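Local coordinates for aminotransferase TlmJ (Streptoalloteichus hindustanus, PDB 5UID), which probably transfers amino groups using pyridoxal 5'-phosphate, as a member of the DegT/DnrJ/EryC1 aminotransferase family, at residues Asn8-Thr13 and Ser299-Trp304; Ala42-His47 and Gly179-Asp184; Gly139-Ile144 and Leu155-Ala160; Cys161-Gln166 and Arg260-Phe265. All coordinates share one frame; numbering follows the deposited sequence.

How the interactions relate
The four contacts lie in one subunit. Interactions 2 and 3 share the central sheet, where strands 178-182 and 155-158 run side by side; V180 O and S159 N are 2.7 Å apart. Interaction 4 follows directly in sequence from interaction 3. Its centre is about 10 Å from that of interaction 2, and H47 NE2 reaches V163 O at 2.8 Å. Interaction 1 joins distant parts of the chain and encloses the other three in sequence. It meets interaction 4 where S299 OG lies 2.7 Å from S165 OG. Interaction 2 is near the cofactor: the F183 side chain is about 8 Å from a bound pyridoxal 5'-phosphate, and S182 OG bonds the phosphate of the modified lysine at position 187.

Interaction 1: residues Asn8-Thr13 and Ser299-Trp304; sequences NVFQPT and SYYFYW
F10 sends its ring toward Y301 and F302 with CG beside the backbone N and anti to the carbonyl carbon (chi1 -42°). Y301 makes the other choice, CG anti to its N, and this brings the phenol end near F10. The three rings form an aromatic cluster. The F10 and Y301 planes are near parallel, 24° apart, but slid past each other so that they barely overlap. Their centroids are 5.6 Å apart, and Y301 OH sits 4.0 Å from F10 CE1. F302 meets F10 rim to rim, with planes at 57°. This meeting is tight, since CE1 of F10 is 3.3 Å from CE1 of F302. Neither ring lies over the face of the other. V9 CG1 rests on one face of F10, 3.7 Å above its centre. A water lies between the backbones, within bonding distance of both V9 O (3.3 Å) and Y301 O (2.9 Å); which of them it serves is not decided. The phenol of Y301 is hydrogen-bonded to M186 O.

The cluster joins the N-terminal loop before helix 16-28 to the loop that leads into strand 303-306. V9 also pairs through its backbone with L360, just beyond strand 355-358. That strand is the antiparallel neighbour of 303-306. F302 touches the ring of Y134, and Y303 packs on A273 of helix 249-280.

Interaction 2: residues Ala42-His47 and Gly179-Asp184; sequences ADFAEH and GVWSFD
The F44 ring has F183 over one face and W181 at its edge. F183 CZ stands 3.8 Å above the F44 plane, offset toward the rim. This is an offset edge-to-face pair: the edge of F183 points at F44, with planes at 77° and centroids 5.5 Å apart. Toward W181 the roles change. Here F44 gives its edge and the indole gives its face, a T-shaped pair with planes at 82°. The centroid of the F44 ring is 4.9 Å from that of the five-membered indole ring. F44 CZ lies 3.7 Å from W181 CG, and F44 CE2 sits above the middle of the indole. One phenylalanine is thus an edge to one neighbour and a face to the other, which limits how its ring can turn.

In F44, CG stands anti to the backbone N (chi1 -162°), and this torsion carries the ring from helix 35-48 toward W181 and F183. W181 and F183 are two residues apart and both point toward that helix. S182, between them, points to the other side. Its OG accepts from D184 N at 3.2 Å, closing an ST turn, and also bonds the cofactor phosphate through OP2 of the modified lysine at position 187.

All three rings are buried, and F44 and F183 also touch M196 of strand 195-199. This aromatic cluster seats a helix on one side of the sheet of a fold type I aminotransferase. The strand end beside it enters the pyridoxal-phosphate site.

Interaction 3: residues Gly139-Ile144 and Leu155-Ala160; sequences GDLVAI and LVEDSA
L141 and I144, three residues apart near the start of helix 141-151, meet E157 and L155, two residues apart on strand 155-158. The CA atoms of L141 and E157 are 9.1 Å apart, and those of I144 and L155 are 8.5 Å apart. I144 N bonds D140 O at 2.9 Å, in the first turn of the helix.

I144 points toward the strand, while L141 starts off to one side and only its end comes round to E157. L141 holds CG anti to its N (chi1 175°). Both its methyls meet one oxygen of E157 from the same side, CD2 3.2 Å and CD1 3.5 Å from OE2. OE2 also accepts from G173 N and H133 NE2, and OE1 from G176 N. These donors satisfy a buried carboxylate and would probably favour its charged form. I144 CG2 meets L155 CD1 at 4.2 Å, the two side chains crossing at about a right angle. Past the strand, A160 N bonds D158 OD1 at 3.3 Å in an Asx turn.

The contact packs the helix of a beta-alpha-beta unit on its second strand. Strand 155-158 runs parallel to its neighbours, 126-132 and 178-182. V156, on its other side, packs on M69 and L72 of helix 61-72.

Interaction 4: residues Cys161-Gln166 and Arg260-Phe265; sequences CAVASQ and RRLPEF
L262 meets V163 and A164, joining the long helix 249-280 of this fold type I aminotransferase to the loop that follows strand 155-158. From CB, the L262 side chain leaves the helix toward the loop. CG is set anti to the backbone N (chi1 178°), and the branch at CG brings both methyls to the loop. CD1 meets V163 CG1 at 3.7 Å. CD2 is shared: it lies 3.9 Å from V163 CG1 and 4.0 Å from A164 CB. Thus one valine methyl fits against both tips of the leucine, and the alanine methyl closes on one of them. CD2 has a further neighbour in H47, whose CE1 is 3.7 Å away, on helix 35-48.

V163 and L262 reach toward each other, tip to tip. V163 CG1 stands between its own backbone N and carbonyl carbon (chi1 76°), and this turns that methyl to the leucine. V163 also touches F44, so it contacts helix 35-48 as well as helix 249-280. No hydrogen bond crosses the contact. It is apolar, and V163 and L262 are both buried.

The helix is kinked here. P263 has no N-H to give to the turn before, and E264 N makes no such bond either. F265 N resumes the pattern with R261 O at 3.0 Å. On this part of the helix R261 forms a salt bridge with E18. F265 CZ lies 3.5 Å above the centre of the R261 guanidinium plane, while R261 NH2 sits at the edge of the F265 ring.

Interaction 1: residues Asn8-Thr13 and Ser299-Trp304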
loop_
_atom_site.group_PDB
_atom_site.type_symbol
_atom_site.label_atom_id
_atom_site.label_comp_id
_atom_site.label_asym_id
_atom_site.label_seq_id
_atom_site.Cartn_x
_atom_site.Cartn_y
_atom_site.Cartn_z
ATOM N N ASN A 8 -6.843 8.010 24.371
ATOM C CA ASN A 8 -5.813 7.939 23.346
ATOM C C ASN A 8 -5.466 9.323 22.802
ATOM O O ASN A 8 -6.263 10.261 22.863
ATOM C CB ASN A 8 -6.256 7.034 22.195
ATOM C CG ASN A 8 -6.682 5.655 22.666
ATOM O OD1 ASN A 8 -5.848 4.827 23.038
ATOM N ND2 ASN A 8 -7.986 5.401 22.647
ATOM N N VAL A 9 -4.253 9.432 22.252
ATOM C CA VAL A 9 -3.806 10.681 21.639
ATOM C C VAL A 9 -4.444 10.869 20.270
ATOM O O VAL A 9 -4.855 11.978 19.910
ATOM C CB VAL A 9 -2.268 10.711 21.549
ATOM C CG1 VAL A 9 -1.795 12.018 20.929
ATOM C CG2 VAL A 9 -1.658 10.528 22.914
ATOM N N PHE A 10 -4.525 9.799 19.485
ATOM C CA PHE A 10 -5.160 9.811 18.177
ATOM C C PHE A 10 -6.303 8.807 18.173
ATOM O O PHE A 10 -6.191 7.730 18.767
ATOM C CB PHE A 10 -4.164 9.459 17.065
ATOM C CG PHE A 10 -2.819 10.106 17.226
ATOM C CD1 PHE A 10 -2.649 11.453 16.957
ATOM C CD2 PHE A 10 -1.723 9.367 17.638
ATOM C CE1 PHE A 10 -1.416 12.051 17.102
ATOM C CE2 PHE A 10 -0.481 9.960 17.784
ATOM C CZ PHE A 10 -0.328 11.304 17.515
ATOM N N GLN A 11 -7.400 9.161 17.509
ATOM C CA GLN A 11 -8.514 8.232 17.385
ATOM C C GLN A 11 -9.430 8.651 16.242
ATOM O O GLN A 11 -9.861 9.807 16.184
ATOM C CB GLN A 11 -9.300 8.145 18.692
ATOM C CG GLN A 11 -10.382 7.084 18.676
ATOM C CD GLN A 11 -10.963 6.829 20.049
ATOM O OE1 GLN A 11 -10.267 6.938 21.059
ATOM N NE2 GLN A 11 -12.245 6.491 20.094
ATOM N N PRO A 12 -9.737 7.750 15.315
ATOM C CA PRO A 12 -10.682 8.077 14.243
ATOM C C PRO A 12 -12.124 7.855 14.674
ATOM O O PRO A 12 -12.413 7.188 15.671
ATOM C CB PRO A 12 -10.287 7.102 13.128
ATOM C CG PRO A 12 -9.783 5.905 13.864
ATOM C CD PRO A 12 -9.133 6.415 15.136
ATOM N N THR A 13 -13.040 8.434 13.898
ATOM C CA THR A 13 -14.478 8.265 14.115
ATOM C C THR A 13 -15.114 7.819 12.802
ATOM O O THR A 13 -15.377 8.642 11.920
ATOM C CB THR A 13 -15.134 9.545 14.634
ATOM O OG1 THR A 13 -14.822 10.645 13.766
ATOM C CG2 THR A 13 -14.660 9.859 16.047
ATOM N N SER A 299 -5.868 22.421 11.325
ATOM C CA SER A 299 -6.653 21.198 11.395
ATOM C C SER A 299 -6.762 20.662 12.817
ATOM O O SER A 299 -7.568 19.757 13.062
ATOM C CB SER A 299 -6.041 20.129 10.487
ATOM O OG SER A 299 -5.952 20.585 9.148
ATOM N N TYR A 300 -5.971 21.203 13.747
ATOM C CA TYR A 300 -5.944 20.774 15.146
ATOM C C TYR A 300 -5.651 19.276 15.252
ATOM O O TYR A 300 -6.440 18.487 15.774
ATOM C CB TYR A 300 -7.244 21.157 15.861
ATOM C CG TYR A 300 -7.483 22.650 15.849
ATOM C CD1 TYR A 300 -6.939 23.467 16.830
ATOM C CD2 TYR A 300 -8.223 23.245 14.838
ATOM C CE1 TYR A 300 -7.143 24.837 16.813
ATOM C CE2 TYR A 300 -8.432 24.609 14.813
ATOM C CZ TYR A 300 -7.891 25.400 15.802
ATOM O OH TYR A 300 -8.098 26.760 15.776
ATOM N N TYR A 301 -4.480 18.900 14.737
ATOM C CA TYR A 301 -4.020 17.517 14.769
ATOM C C TYR A 301 -3.250 17.196 16.045
ATOM O O TYR A 301 -3.432 16.118 16.619
ATOM C CB TYR A 301 -3.152 17.227 13.540
ATOM C CG TYR A 301 -2.707 15.787 13.432
ATOM C CD1 TYR A 301 -3.630 14.750 13.484
ATOM C CD2 TYR A 301 -1.364 15.463 13.267
ATOM C CE1 TYR A 301 -3.231 13.431 13.386
ATOM C CE2 TYR A 301 -0.956 14.145 13.163
ATOM C CZ TYR A 301 -1.894 13.134 13.226
ATOM O OH TYR A 301 -1.495 11.820 13.129
ATOM N N PHE A 302 -2.390 18.108 16.495
ATOM C CA PHE A 302 -1.685 17.989 17.762
ATOM C C PHE A 302 -2.103 19.117 18.693
ATOM O O PHE A 302 -2.355 20.245 18.256
ATOM C CB PHE A 302 -0.157 18.065 17.589
ATOM C CG PHE A 302 0.436 16.940 16.798
ATOM C CD1 PHE A 302 -0.067 15.655 16.894
ATOM C CD2 PHE A 302 1.520 17.171 15.964
ATOM C CE1 PHE A 302 0.495 14.623 16.167
ATOM C CE2 PHE A 302 2.082 16.144 15.230
ATOM C CZ PHE A 302 1.569 14.869 15.333
ATOM N N TYR A 303 -2.161 18.811 19.986
ATOM C CA TYR A 303 -2.147 19.838 21.025
ATOM C C TYR A 303 -0.896 19.590 21.860
ATOM O O TYR A 303 -0.898 18.749 22.765
ATOM C CB TYR A 303 -3.409 19.817 21.880
ATOM C CG TYR A 303 -3.509 21.042 22.758
ATOM C CD1 TYR A 303 -4.122 22.200 22.296
ATOM C CD2 TYR A 303 -2.959 21.057 24.034
ATOM C CE1 TYR A 303 -4.205 23.329 23.088
ATOM C CE2 TYR A 303 -3.035 22.182 24.832
ATOM C CZ TYR A 303 -3.660 23.316 24.352
ATOM O OH TYR A 303 -3.742 24.438 25.141
ATOM N N TRP A 304 0.172 20.315 21.549
ATOM C CA TRP A 304 1.467 20.111 22.184
ATOM C C TRP A 304 1.680 21.151 23.276
ATOM O O TRP A 304 1.459 22.346 23.060
ATOM C CB TRP A 304 2.596 20.177 21.153
ATOM C CG TRP A 304 2.777 21.521 20.497
ATOM C CD1 TRP A 304 3.726 22.456 20.795
ATOM C CD2 TRP A 304 1.994 22.072 19.429
ATOM N NE1 TRP A 304 3.584 23.552 19.980
ATOM C CE2 TRP A 304 2.528 23.343 19.133
ATOM C CE3 TRP A 304 0.894 21.614 18.693
ATOM C CZ2 TRP A 304 1.999 24.162 18.135
ATOM C CZ3 TRP A 304 0.370 22.429 17.705
ATOM C CH2 TRP A 304 0.923 23.688 17.434
HETATM O O HOH W 1 -3.138 14.603 19.043
#

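Interaction 2: residues Ala42-His47 and Gly179-Asp184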
loop_
_atom_site.group_PDB
_atom_site.type_symbol
_atom_site.label_atom_id
_atom_site.label_comp_id
_atom_site.label_asym_id
_atom_site.label_seq_id
_atom_site.Cartn_x
_atom_site.Cartn_y
_atom_site.Cartn_z
ATOM N N ALA A 42 -12.133 13.888 -7.173
ATOM C CA ALA A 42 -12.834 15.124 -7.509
ATOM C C ALA A 42 -13.302 15.852 -6.256
ATOM O O ALA A 42 -13.239 17.087 -6.185
ATOM C CB ALA A 42 -14.014 14.825 -8.433
ATOM N N ASP A 43 -13.775 15.106 -5.255
ATOM C CA ASP A 43 -14.194 15.724 -4.002
ATOM C C ASP A 43 -13.015 16.378 -3.292
ATOM O O ASP A 43 -13.104 17.526 -2.840
ATOM C CB ASP A 43 -14.853 14.681 -3.098
ATOM C CG ASP A 43 -16.221 14.257 -3.595
ATOM O OD1 ASP A 43 -16.720 14.873 -4.560
ATOM O OD2 ASP A 43 -16.795 13.307 -3.018
ATOM N N PHE A 44 -11.896 15.656 -3.181
ATOM C CA PHE A 44 -10.736 16.195 -2.479
ATOM C C PHE A 44 -10.150 17.391 -3.223
ATOM O O PHE A 44 -9.745 18.378 -2.597
ATOM C CB PHE A 44 -9.683 15.101 -2.288
ATOM C CG PHE A 44 -8.668 15.414 -1.223
ATOM C CD1 PHE A 44 -9.009 15.341 0.117
ATOM C CD2 PHE A 44 -7.375 15.775 -1.563
ATOM C CE1 PHE A 44 -8.081 15.629 1.103
ATOM C CE2 PHE A 44 -6.440 16.062 -0.584
ATOM C CZ PHE A 44 -6.794 15.990 0.750
ATOM N N ALA A 45 -10.111 17.327 -4.557
ATOM C CA ALA A 45 -9.605 18.450 -5.343
ATOM C C ALA A 45 -10.425 19.711 -5.104
ATOM O O ALA A 45 -9.869 20.811 -4.997
ATOM C CB ALA A 45 -9.598 18.091 -6.830
ATOM N N GLU A 46 -11.751 19.575 -5.023
ATOM C CA GLU A 46 -12.587 20.724 -4.694
ATOM C C GLU A 46 -12.295 21.226 -3.285
ATOM O O GLU A 46 -12.273 22.438 -3.040
ATOM C CB GLU A 46 -14.063 20.359 -4.841
ATOM C CG GLU A 46 -15.021 21.476 -4.458
ATOM C CD GLU A 46 -16.475 21.048 -4.528
ATOM O OE1 GLU A 46 -16.748 19.935 -5.026
ATOM O OE2 GLU A 46 -17.345 21.826 -4.081
ATOM N N HIS A 47 -12.062 20.303 -2.348
ATOM C CA HIS A 47 -11.689 20.688 -0.992
ATOM C C HIS A 47 -10.405 21.510 -0.986
ATOM O O HIS A 47 -10.281 22.479 -0.226
ATOM C CB HIS A 47 -11.539 19.436 -0.127
ATOM C CG HIS A 47 -10.956 19.696 1.226
ATOM N ND1 HIS A 47 -11.651 20.344 2.225
ATOM C CD2 HIS A 47 -9.746 19.390 1.748
ATOM C CE1 HIS A 47 -10.892 20.427 3.303
ATOM N NE2 HIS A 47 -9.731 19.856 3.040
ATOM N N GLY A 179 2.068 18.173 -3.073
ATOM C CA GLY A 179 1.472 17.966 -1.761
ATOM C C GLY A 179 1.106 16.506 -1.573
ATOM O O GLY A 179 0.676 15.843 -2.518
ATOM N N VAL A 180 1.298 16.007 -0.352
ATOM C CA VAL A 180 0.976 14.629 -0.001
ATOM C C VAL A 180 0.145 14.632 1.275
ATOM O O VAL A 180 0.441 15.374 2.219
ATOM C CB VAL A 180 2.244 13.766 0.183
ATOM C CG1 VAL A 180 1.904 12.292 0.034
ATOM C CG2 VAL A 180 3.338 14.175 -0.801
ATOM N N TRP A 181 -0.892 13.800 1.304
ATOM C CA TRP A 181 -1.770 13.666 2.457
ATOM C C TRP A 181 -1.815 12.216 2.915
ATOM O O TRP A 181 -1.561 11.290 2.139
ATOM C CB TRP A 181 -3.194 14.142 2.141
ATOM C CG TRP A 181 -3.320 15.621 1.974
ATOM C CD1 TRP A 181 -3.797 16.511 2.888
ATOM C CD2 TRP A 181 -2.962 16.385 0.818
ATOM N NE1 TRP A 181 -3.760 17.784 2.374
ATOM C CE2 TRP A 181 -3.250 17.735 1.104
ATOM C CE3 TRP A 181 -2.424 16.059 -0.430
ATOM C CZ2 TRP A 181 -3.018 18.757 0.188
ATOM C CZ3 TRP A 181 -2.195 17.074 -1.335
ATOM C CH2 TRP A 181 -2.490 18.407 -1.022
ATOM N N SER A 182 -2.156 12.027 4.188
ATOM C CA SER A 182 -2.321 10.705 4.774
ATOM C C SER A 182 -3.746 10.529 5.272
ATOM O O SER A 182 -4.318 11.434 5.884
ATOM C CB SER A 182 -1.361 10.468 5.939
ATOM O OG SER A 182 -1.684 9.250 6.597
ATOM N N PHE A 183 -4.308 9.349 5.016
ATOM C CA PHE A 183 -5.613 8.972 5.535
ATOM C C PHE A 183 -5.511 7.720 6.402
ATOM O O PHE A 183 -6.455 6.930 6.480
ATOM C CB PHE A 183 -6.610 8.766 4.394
ATOM C CG PHE A 183 -6.675 9.920 3.422
ATOM C CD1 PHE A 183 -6.750 11.229 3.877
ATOM C CD2 PHE A 183 -6.654 9.692 2.055
ATOM C CE1 PHE A 183 -6.809 12.292 2.983
ATOM C CE2 PHE A 183 -6.713 10.749 1.155
ATOM C CZ PHE A 183 -6.791 12.051 1.621
ATOM N N ASP A 184 -4.366 7.525 7.059
ATOM C CA ASP A 184 -4.174 6.320 7.852
ATOM C C ASP A 184 -4.966 6.418 9.155
ATOM O O ASP A 184 -5.616 7.426 9.449
ATOM C CB ASP A 184 -2.679 6.049 8.075
ATOM C CG ASP A 184 -2.018 6.969 9.111
ATOM O OD1 ASP A 184 -2.696 7.668 9.892
ATOM O OD2 ASP A 184 -0.769 6.976 9.153
#

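Interaction 3: residues Gly139-Ile144 and Leu155-Ala160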
loop_
_atom_site.group_PDB
_atom_site.type_symbol
_atom_site.label_atom_id
_atom_site.label_comp_id
_atom_site.label_asym_id
_atom_site.label_seq_id
_atom_site.Cartn_x
_atom_site.Cartn_y
_atom_site.Cartn_z
ATOM N N GLY A 139 2.584 27.368 9.742
ATOM C CA GLY A 139 3.924 27.847 10.029
ATOM C C GLY A 139 4.388 28.897 9.030
ATOM O O GLY A 139 3.608 29.708 8.531
ATOM N N ASP A 140 5.685 28.867 8.739
ATOM C CA ASP A 140 6.306 29.794 7.791
ATOM C C ASP A 140 6.190 29.307 6.352
ATOM O O ASP A 140 7.097 29.519 5.541
ATOM C CB ASP A 140 7.766 30.013 8.173
ATOM C CG ASP A 140 8.267 31.391 7.794
ATOM O OD1 ASP A 140 7.424 32.279 7.546
ATOM O OD2 ASP A 140 9.500 31.587 7.744
ATOM N N LEU A 141 5.070 28.660 6.015
ATOM C CA LEU A 141 4.940 27.988 4.725
ATOM C C LEU A 141 5.086 28.958 3.558
ATOM O O LEU A 141 5.710 28.623 2.544
ATOM C CB LEU A 141 3.593 27.267 4.650
ATOM C CG LEU A 141 3.250 26.609 3.310
ATOM C CD1 LEU A 141 4.276 25.546 2.943
ATOM C CD2 LEU A 141 1.850 26.020 3.350
ATOM N N VAL A 142 4.520 30.162 3.676
ATOM C CA VAL A 142 4.537 31.101 2.555
ATOM C C VAL A 142 5.961 31.557 2.256
ATOM O O VAL A 142 6.397 31.564 1.100
ATOM C CB VAL A 142 3.608 32.297 2.837
ATOM C CG1 VAL A 142 3.784 33.370 1.768
ATOM C CG2 VAL A 142 2.163 31.838 2.899
ATOM N N ALA A 143 6.707 31.946 3.293
ATOM C CA ALA A 143 8.087 32.373 3.079
ATOM C C ALA A 143 8.959 31.213 2.614
ATOM O O ALA A 143 9.866 31.403 1.796
ATOM C CB ALA A 143 8.651 32.994 4.356
ATOM N N ILE A 144 8.700 30.005 3.123
ATOM C CA ILE A 144 9.449 28.832 2.680
ATOM C C ILE A 144 9.199 28.576 1.200
ATOM O O ILE A 144 10.135 28.341 0.424
ATOM C CB ILE A 144 9.083 27.607 3.540
ATOM C CG1 ILE A 144 9.646 27.767 4.956
ATOM C CG2 ILE A 144 9.588 26.320 2.894
ATOM C CD1 ILE A 144 9.166 26.709 5.930
ATOM N N LEU A 155 9.409 22.275 -3.962
ATOM C CA LEU A 155 8.944 22.183 -2.584
ATOM C C LEU A 155 7.870 21.109 -2.487
ATOM O O LEU A 155 6.865 21.164 -3.205
ATOM C CB LEU A 155 8.400 23.526 -2.099
ATOM C CG LEU A 155 7.773 23.498 -0.707
ATOM C CD1 LEU A 155 8.808 23.114 0.336
ATOM C CD2 LEU A 155 7.140 24.843 -0.376
ATOM N N VAL A 156 8.082 20.141 -1.599
ATOM C CA VAL A 156 7.125 19.074 -1.337
ATOM C C VAL A 156 6.523 19.307 0.041
ATOM O O VAL A 156 7.251 19.487 1.023
ATOM C CB VAL A 156 7.786 17.687 -1.422
ATOM C CG1 VAL A 156 6.763 16.595 -1.144
ATOM C CG2 VAL A 156 8.425 17.486 -2.789
ATOM N N GLU A 157 5.196 19.307 0.112
ATOM C CA GLU A 157 4.476 19.535 1.358
ATOM C C GLU A 157 3.927 18.210 1.873
ATOM O O GLU A 157 2.997 17.646 1.287
ATOM C CB GLU A 157 3.344 20.538 1.159
ATOM C CG GLU A 157 3.779 21.988 1.135
ATOM C CD GLU A 157 2.602 22.917 0.944
ATOM O OE1 GLU A 157 2.367 23.353 -0.203
ATOM O OE2 GLU A 157 1.892 23.182 1.938
ATOM N N ASP A 158 4.501 17.717 2.967
ATOM C CA ASP A 158 3.896 16.612 3.707
ATOM C C ASP A 158 2.759 17.218 4.521
ATOM O O ASP A 158 2.953 17.723 5.627
ATOM C CB ASP A 158 4.926 15.906 4.584
ATOM C CG ASP A 158 4.360 14.675 5.283
ATOM O OD1 ASP A 158 3.129 14.465 5.237
ATOM O OD2 ASP A 158 5.151 13.909 5.881
ATOM N N SER A 159 1.553 17.172 3.956
ATOM C CA SER A 159 0.375 17.786 4.552
ATOM C C SER A 159 -0.432 16.816 5.414
ATOM O O SER A 159 -1.632 17.037 5.620
ATOM C CB SER A 159 -0.513 18.374 3.455
ATOM O OG SER A 159 0.261 19.148 2.554
ATOM N N ALA A 160 0.196 15.758 5.932
ATOM C CA ALA A 160 -0.548 14.772 6.709
ATOM C C ALA A 160 -1.113 15.364 7.996
ATOM O O ALA A 160 -2.129 14.880 8.506
ATOM C CB ALA A 160 0.339 13.568 7.019
#

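Interaction 4: residues Cys161-Gln166 and Arg260-Phe265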
loop_
_atom_site.group_PDB
_atom_site.type_symbol
_atom_site.label_atom_id
_atom_site.label_comp_id
_atom_site.label_asym_id
_atom_site.label_seq_id
_atom_site.Cartn_x
_atom_site.Cartn_y
_atom_site.Cartn_z
ATOM N N CYS A 161 -0.479 16.409 8.534
ATOM C CA CYS A 161 -0.986 17.077 9.725
ATOM C C CYS A 161 -2.051 18.124 9.422
ATOM O O CYS A 161 -2.706 18.603 10.355
ATOM C CB CYS A 161 0.151 17.764 10.489
ATOM S SG CYS A 161 1.562 16.733 10.923
ATOM N N ALA A 162 -2.241 18.495 8.156
ATOM C CA ALA A 162 -2.985 19.703 7.805
ATOM C C ALA A 162 -3.971 19.417 6.672
ATOM O O ALA A 162 -3.952 20.058 5.622
ATOM C CB ALA A 162 -2.014 20.816 7.421
ATOM N N VAL A 163 -4.865 18.450 6.897
ATOM C CA VAL A 163 -5.823 18.083 5.861
ATOM C C VAL A 163 -6.858 19.180 5.627
ATOM O O VAL A 163 -7.473 19.226 4.555
ATOM C CB VAL A 163 -6.505 16.746 6.216
ATOM C CG1 VAL A 163 -7.553 16.945 7.308
ATOM C CG2 VAL A 163 -7.116 16.103 4.975
ATOM N N ALA A 164 -7.061 20.077 6.598
ATOM C CA ALA A 164 -8.020 21.168 6.458
ATOM C C ALA A 164 -7.410 22.534 6.754
ATOM O O ALA A 164 -8.149 23.520 6.852
ATOM C CB ALA A 164 -9.235 20.942 7.367
ATOM N N SER A 165 -6.091 22.621 6.891
ATOM C CA SER A 165 -5.443 23.878 7.233
ATOM C C SER A 165 -5.296 24.763 6.002
ATOM O O SER A 165 -5.137 24.281 4.877
ATOM C CB SER A 165 -4.074 23.617 7.857
ATOM O OG SER A 165 -4.178 22.672 8.908
ATOM N N GLN A 166 -5.351 26.075 6.226
ATOM C CA GLN A 166 -5.286 27.044 5.143
ATOM C C GLN A 166 -4.463 28.253 5.567
ATOM O O GLN A 166 -4.328 28.557 6.755
ATOM C CB GLN A 166 -6.685 27.508 4.706
ATOM C CG GLN A 166 -7.539 26.429 4.059
ATOM C CD GLN A 166 -8.910 26.937 3.659
ATOM O OE1 GLN A 166 -9.297 28.051 4.008
ATOM N NE2 GLN A 166 -9.652 26.120 2.921
ATOM N N ARG A 260 -16.886 14.796 3.851
ATOM C CA ARG A 260 -18.076 15.580 4.175
ATOM C C ARG A 260 -18.180 15.854 5.669
ATOM O O ARG A 260 -18.734 16.884 6.072
ATOM C CB ARG A 260 -19.336 14.868 3.681
ATOM C CG ARG A 260 -19.553 14.955 2.183
ATOM C CD ARG A 260 -20.890 14.350 1.782
ATOM N NE ARG A 260 -20.886 12.891 1.857
ATOM C CZ ARG A 260 -20.596 12.093 0.833
ATOM N NH1 ARG A 260 -20.285 12.611 -0.348
ATOM N NH2 ARG A 260 -20.618 10.776 0.989
ATOM N N ARG A 261 -17.658 14.950 6.499
ATOM C CA ARG A 261 -17.660 15.122 7.945
ATOM C C ARG A 261 -16.455 15.901 8.454
ATOM O O ARG A 261 -16.443 16.288 9.628
ATOM C CB ARG A 261 -17.702 13.755 8.641
ATOM C CG ARG A 261 -18.920 12.906 8.295
ATOM C CD ARG A 261 -18.886 11.574 9.031
ATOM N NE ARG A 261 -18.988 11.747 10.478
ATOM C CZ ARG A 261 -18.802 10.774 11.365
ATOM N NH1 ARG A 261 -18.496 9.549 10.956
ATOM N NH2 ARG A 261 -18.915 11.027 12.662
ATOM N N LEU A 262 -15.455 16.137 7.602
ATOM C CA LEU A 262 -14.220 16.785 8.044
ATOM C C LEU A 262 -14.450 18.134 8.714
ATOM O O LEU A 262 -13.851 18.373 9.777
ATOM C CB LEU A 262 -13.253 16.909 6.861
ATOM C CG LEU A 262 -11.919 17.605 7.135
ATOM C CD1 LEU A 262 -11.148 16.876 8.222
ATOM C CD2 LEU A 262 -11.087 17.712 5.862
ATOM N N PRO A 263 -15.263 19.054 8.171
ATOM C CA PRO A 263 -15.481 20.324 8.889
ATOM C C PRO A 263 -15.991 20.131 10.307
ATOM O O PRO A 263 -15.558 20.846 11.218
ATOM C CB PRO A 263 -16.507 21.051 8.008
ATOM C CG PRO A 263 -16.276 20.505 6.648
ATOM C CD PRO A 263 -15.935 19.058 6.858
ATOM N N GLU A 264 -16.891 19.168 10.521
ATOM C CA GLU A 264 -17.389 18.915 11.869
ATOM C C GLU A 264 -16.302 18.335 12.764
ATOM O O GLU A 264 -16.251 18.656 13.958
ATOM C CB GLU A 264 -18.602 17.985 11.812
ATOM C CG GLU A 264 -19.425 17.943 13.092
ATOM C CD GLU A 264 -18.911 16.925 14.093
ATOM O OE1 GLU A 264 -18.305 15.920 13.663
ATOM O OE2 GLU A 264 -19.111 17.133 15.309
ATOM N N PHE A 265 -15.427 17.490 12.210
ATOM C CA PHE A 265 -14.297 16.972 12.978
ATOM C C PHE A 265 -13.393 18.106 13.448
ATOM O O PHE A 265 -12.996 18.157 14.618
ATOM C CB PHE A 265 -13.491 15.976 12.138
ATOM C CG PHE A 265 -14.225 14.703 11.814
ATOM C CD1 PHE A 265 -15.404 14.372 12.462
ATOM C CD2 PHE A 265 -13.722 13.830 10.862
ATOM C CE1 PHE A 265 -16.073 13.201 12.160
ATOM C CE2 PHE A 265 -14.382 12.655 10.556
ATOM C CZ PHE A 265 -15.559 12.340 11.207
#